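Local atomic coordinates of putative amidohydrolase (Unidentified, PDB entry 3FEQ), a protein that probably acts as a zinc-dependent prolidase of the amidohydrolase superfamily, hydrolysing dipeptides that end in proline. Residues Asn12-Val20 with Leu346-Thr354. Numbering follows the deposited sequence. Where two conformers were deposited one is given.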
ATOM      1  N   ASN C  12      35.799  -2.166  54.836  1.00 67.01           N
ATOM      2  CA  ASN C  12      36.688  -1.097  54.406  1.00 65.81           C
ATOM      3  C   ASN C  12      36.082  -0.362  53.218  1.00 61.70           C
ATOM      4  O   ASN C  12      36.197  -0.791  52.075  1.00 64.68           O
ATOM      5  CB  ASN C  12      38.069  -1.650  54.068  1.00 70.39           C
ATOM      6  CG  ASN C  12      38.516  -2.723  55.038  1.00 70.72           C
ATOM      7  OD1 ASN C  12      38.886  -3.821  54.633  1.00 76.27           O
ATOM      8  ND2 ASN C  12      38.469  -2.415  56.326  1.00 75.44           N
ATOM      9  N   VAL C  13      35.388   0.726  53.513  1.00 58.46           N
ATOM     10  CA  VAL C  13      34.563   1.405  52.531  1.00 59.22           C
ATOM     11  C   VAL C  13      35.407   2.238  51.576  1.00 61.00           C
ATOM     12  O   VAL C  13      36.126   3.143  51.989  1.00 62.09           O
ATOM     13  CB  VAL C  13      33.506   2.286  53.219  1.00 57.43           C
ATOM     14  CG1 VAL C  13      32.861   3.241  52.231  1.00 62.52           C
ATOM     15  CG2 VAL C  13      32.457   1.419  53.886  1.00 51.70           C
ATOM     16  N   LEU C  14      35.321   1.913  50.295  1.00 65.52           N
ATOM     17  CA  LEU C  14      36.076   2.626  49.292  1.00 66.76           C
ATOM     18  C   LEU C  14      35.428   3.967  49.052  1.00 68.12           C
ATOM     19  O   LEU C  14      34.266   4.044  48.666  1.00 68.45           O
ATOM     20  CB  LEU C  14      36.116   1.839  47.991  1.00 67.65           C
ATOM     21  CG  LEU C  14      37.392   1.949  47.160  1.00 70.37           C
ATOM     22  CD1 LEU C  14      37.199   1.196  45.854  1.00 78.35           C
ATOM     23  CD2 LEU C  14      37.803   3.391  46.889  1.00 64.57           C
ATOM     24  N   ASP C  15      36.184   5.022  49.306  1.00 72.66           N
ATOM     25  CA  ASP C  15      35.779   6.344  48.893  1.00 72.96           C
ATOM     26  C   ASP C  15      36.632   6.775  47.725  1.00 72.93           C
ATOM     27  O   ASP C  15      37.858   6.731  47.791  1.00 73.25           O
ATOM     28  CB  ASP C  15      35.917   7.333  50.039  1.00 78.77           C
ATOM     29  CG  ASP C  15      35.217   8.639  49.754  1.00 89.94           C
ATOM     30  OD1 ASP C  15      35.794   9.476  49.024  1.00 93.59           O
ATOM     31  OD2 ASP C  15      34.085   8.823  50.253  1.00 98.74           O
ATOM     32  N   LEU C  16      35.967   7.230  46.671  1.00 73.25           N
ATOM     33  CA  LEU C  16      36.572   7.299  45.354  1.00 72.41           C
ATOM     34  C   LEU C  16      37.112   8.674  44.984  1.00 75.78           C
ATOM     35  O   LEU C  16      38.078   8.778  44.232  1.00 79.92           O
ATOM     36  CB  LEU C  16      35.597   6.787  44.295  1.00 68.86           C
ATOM     37  CG  LEU C  16      35.531   5.264  44.234  1.00 59.51           C
ATOM     38  CD1 LEU C  16      34.117   4.789  43.969  1.00 64.04           C
ATOM     39  CD2 LEU C  16      36.491   4.735  43.193  1.00 46.36           C
ATOM     40  N   GLU C  17      36.505   9.729  45.516  1.00 79.86           N
ATOM     41  CA  GLU C  17      36.960  11.086  45.220  1.00 87.03           C
ATOM     42  C   GLU C  17      38.202  11.445  46.025  1.00 87.83           C
ATOM     43  O   GLU C  17      38.939  12.362  45.664  1.00 93.71           O
ATOM     44  CB  GLU C  17      35.848  12.120  45.435  1.00 89.11           C
ATOM     45  CG  GLU C  17      34.996  11.899  46.677  1.00108.87           C
ATOM     46  CD  GLU C  17      33.733  11.085  46.396  1.00125.67           C
ATOM     47  OE1 GLU C  17      33.844   9.915  45.960  1.00129.97           O
ATOM     48  OE2 GLU C  17      32.624  11.615  46.629  1.00131.06           O
ATOM     49  N   ARG C  18      38.441  10.703  47.101  1.00 86.61           N
ATOM     50  CA  ARG C  18      39.653  10.867  47.889  1.00 86.60           C
ATOM     51  C   ARG C  18      40.666   9.779  47.566  1.00 80.61           C
ATOM     52  O   ARG C  18      41.871  10.008  47.615  1.00 80.39           O
ATOM     53  CB  ARG C  18      39.331  10.873  49.384  1.00 92.16           C
ATOM     54  CG  ARG C  18      38.612  12.129  49.853  1.00100.42           C
ATOM     55  CD  ARG C  18      37.505  11.794  50.843  1.00112.23           C
ATOM     56  NE  ARG C  18      38.018  11.596  52.199  1.00124.73           N
ATOM     57  CZ  ARG C  18      38.218  10.408  52.770  1.00127.64           C
ATOM     58  NH1 ARG C  18      37.943   9.293  52.109  1.00132.98           N
ATOM     59  NH2 ARG C  18      38.689  10.337  54.007  1.00123.22           N
ATOM     60  N   GLY C  19      40.171   8.594  47.230  1.00 76.91           N
ATOM     61  CA  GLY C  19      41.026   7.528  46.719  1.00 72.38           C
ATOM     62  C   GLY C  19      41.625   6.682  47.815  1.00 69.46           C
ATOM     63  O   GLY C  19      42.736   6.183  47.685  1.00 72.11           O
ATOM     64  N   VAL C  20      40.876   6.512  48.896  1.00 71.10           N
ATOM     65  CA  VAL C  20      41.355   5.778  50.056  1.00 71.82           C
ATOM     66  C   VAL C  20      40.275   4.855  50.606  1.00 75.24           C
ATOM     67  O   VAL C  20      39.079   5.161  50.510  1.00 69.13           O
ATOM     68  CB  VAL C  20      41.809   6.729  51.179  1.00 72.82           C
ATOM     69  CG1 VAL C  20      43.255   7.159  50.967  1.00 79.95           C
ATOM     70  CG2 VAL C  20      40.900   7.942  51.267  1.00 68.24           C
ATOM     71  N   LEU C 346      43.110   3.507  40.431  1.00 61.99           N
ATOM     72  CA  LEU C 346      42.089   4.431  40.942  1.00 60.11           C
ATOM     73  C   LEU C 346      41.194   4.885  39.805  1.00 59.34           C
ATOM     74  O   LEU C 346      39.968   4.814  39.890  1.00 63.00           O
ATOM     75  CB  LEU C 346      42.727   5.660  41.573  1.00 55.47           C
ATOM     76  CG  LEU C 346      42.031   6.315  42.773  1.00 59.80           C
ATOM     77  CD1 LEU C 346      42.284   7.811  42.769  1.00 60.36           C
ATOM     78  CD2 LEU C 346      40.543   6.025  42.862  1.00 56.73           C
ATOM     79  N   GLU C 347      41.829   5.352  38.740  1.00 55.70           N
ATOM     80  CA  GLU C 347      41.118   5.758  37.541  1.00 56.77           C
ATOM     81  C   GLU C 347      40.266   4.626  36.939  1.00 50.40           C
ATOM     82  O   GLU C 347      39.113   4.838  36.572  1.00 48.94           O
ATOM     83  CB  GLU C 347      42.098   6.343  36.516  1.00 54.77           C
ATOM     84  CG  GLU C 347      41.448   6.950  35.282  1.00 67.51           C
ATOM     85  CD  GLU C 347      40.317   7.919  35.603  1.00 80.32           C
ATOM     86  OE1 GLU C 347      40.477   8.739  36.538  1.00 82.95           O
ATOM     87  OE2 GLU C 347      39.275   7.866  34.904  1.00 74.18           O
ATOM     88  N   ALA C 348      40.821   3.419  36.893  1.00 49.87           N
ATOM     89  CA  ALA C 348      40.090   2.249  36.400  1.00 46.09           C
ATOM     90  C   ALA C 348      38.804   2.013  37.194  1.00 48.64           C
ATOM     91  O   ALA C 348      37.745   1.762  36.624  1.00 47.97           O
ATOM     92  CB  ALA C 348      40.976   1.024  36.437  1.00 33.36           C
ATOM     93  N   LEU C 349      38.890   2.161  38.509  1.00 46.28           N
ATOM     94  CA  LEU C 349      37.723   2.012  39.343  1.00 47.48           C
ATOM     95  C   LEU C 349      36.764   3.195  39.228  1.00 47.51           C
ATOM     96  O   LEU C 349      35.557   3.036  39.417  1.00 44.06           O
ATOM     97  CB  LEU C 349      38.129   1.786  40.796  1.00 51.16           C
ATOM     98  CG  LEU C 349      38.913   0.513  41.129  1.00 48.63           C
ATOM     99  CD1 LEU C 349      39.315   0.552  42.587  1.00 57.40           C
ATOM    100  CD2 LEU C 349      38.122  -0.746  40.848  1.00 52.15           C
ATOM    101  N   ARG C 350      37.291   4.372  38.909  1.00 43.56           N
ATOM    102  CA  ARG C 350      36.443   5.558  38.784  1.00 46.69           C
ATOM    103  C   ARG C 350      35.562   5.469  37.552  1.00 46.60           C
ATOM    104  O   ARG C 350      34.430   5.966  37.548  1.00 50.64           O
ATOM    105  CB  ARG C 350      37.275   6.844  38.723  1.00 49.79           C
ATOM    106  CG  ARG C 350      37.553   7.487  40.070  1.00 52.52           C
ATOM    107  CD  ARG C 350      37.747   8.995  39.925  1.00 71.60           C
ATOM    108  NE  ARG C 350      38.310   9.597  41.137  1.00 88.59           N
ATOM    109  CZ  ARG C 350      39.613   9.780  41.363  1.00 86.15           C
ATOM    110  NH1 ARG C 350      40.511   9.426  40.448  1.00 81.60           N
ATOM    111  NH2 ARG C 350      40.023  10.333  42.502  1.00 77.36           N
ATOM    112  N   SER C 351      36.092   4.824  36.516  1.00 46.41           N
ATOM    113  CA  SER C 351      35.412   4.747  35.232  0.50 46.99           C
ATOM    114  C   SER C 351      34.122   3.951  35.334  1.00 45.44           C
ATOM    115  O   SER C 351      33.145   4.255  34.649  1.00 48.80           O
ATOM    116  CB  SER C 351      36.328   4.133  34.178  0.50 48.33           C
ATOM    117  OG  SER C 351      37.243   5.103  33.698  0.50 49.13           O
ATOM    118  N   ALA C 352      34.128   2.954  36.214  1.00 43.93           N
ATOM    119  CA  ALA C 352      32.996   2.058  36.403  1.00 39.19           C
ATOM    120  C   ALA C 352      32.093   2.494  37.544  1.00 39.33           C
ATOM    121  O   ALA C 352      31.141   1.794  37.878  1.00 50.79           O
ATOM    122  CB  ALA C 352      33.483   0.633  36.629  1.00 37.78           C
ATOM    123  N   THR C 353      32.391   3.636  38.154  1.00 38.24           N
ATOM    124  CA  THR C 353      31.631   4.082  39.311  1.00 41.58           C
ATOM    125  C   THR C 353      31.237   5.537  39.180  1.00 44.38           C
ATOM    126  O   THR C 353      30.152   5.844  38.678  1.00 53.03           O
ATOM    127  CB  THR C 353      32.400   3.889  40.627  1.00 43.01           C
ATOM    128  OG1 THR C 353      33.706   4.453  40.493  1.00 50.12           O
ATOM    129  CG2 THR C 353      32.518   2.409  40.991  1.00 39.44           C
ATOM    130  N   THR C 354      32.110   6.432  39.630  1.00 39.24           N
ATOM    131  CA  THR C 354      31.731   7.834  39.771  1.00 43.86           C
ATOM    132  C   THR C 354      31.508   8.454  38.404  1.00 43.78           C
ATOM    133  O   THR C 354      30.512   9.140  38.188  1.00 50.48           O
ATOM    134  CB  THR C 354      32.755   8.654  40.596  1.00 45.39           C
ATOM    135  OG1 THR C 354      34.085   8.311  40.193  1.00 61.30           O
ATOM    136  CG2 THR C 354      32.606   8.366  42.092  1.00 48.64           C
TER
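The carbonyl oxygen of Leu16 sits against the guanidinium of Arg350, 3.0 Å from NH2 and 3.2 Å from NE, approaching obliquely to the plane of the group. Extended from CG to NE, the arginine chain reaches from helix 345-351 to the turn; Leu346 CD2 covers one guanidinium face, 4.1 Å above the plane, over its centre, and Glu17 O lies farther off at the edge. The Leu16 side chain, its CG beside the backbone N (chi1 -79°), lays its methyls against Leu349 and Thr353. Its CD1 comes within 3.5 Å of Thr353 OG1, while CD2 lies 4.1 Å from Leu349 CB, the two leucine side chains crossing at about a right angle. Thr353 OG1 donates to Leu349 O (2.6 Å). Beside Leu16, Leu14 CD1 meets Leu349 CD1 at 3.9 Å, and Met58 of strand 56-66 touches both residues. Leu346 CD1 lies 4.2 Å from Gly19 CA, whose positive phi (87°) suits glycine. The backbone N of Gly19 and of Val20 both donate to Asp15 O, a G1 beta bulge at the end of the hairpin, which packs the small beta-sandwich domain, built from both chain ends, against a helix of the amidohydrolase TIM-barrel domain.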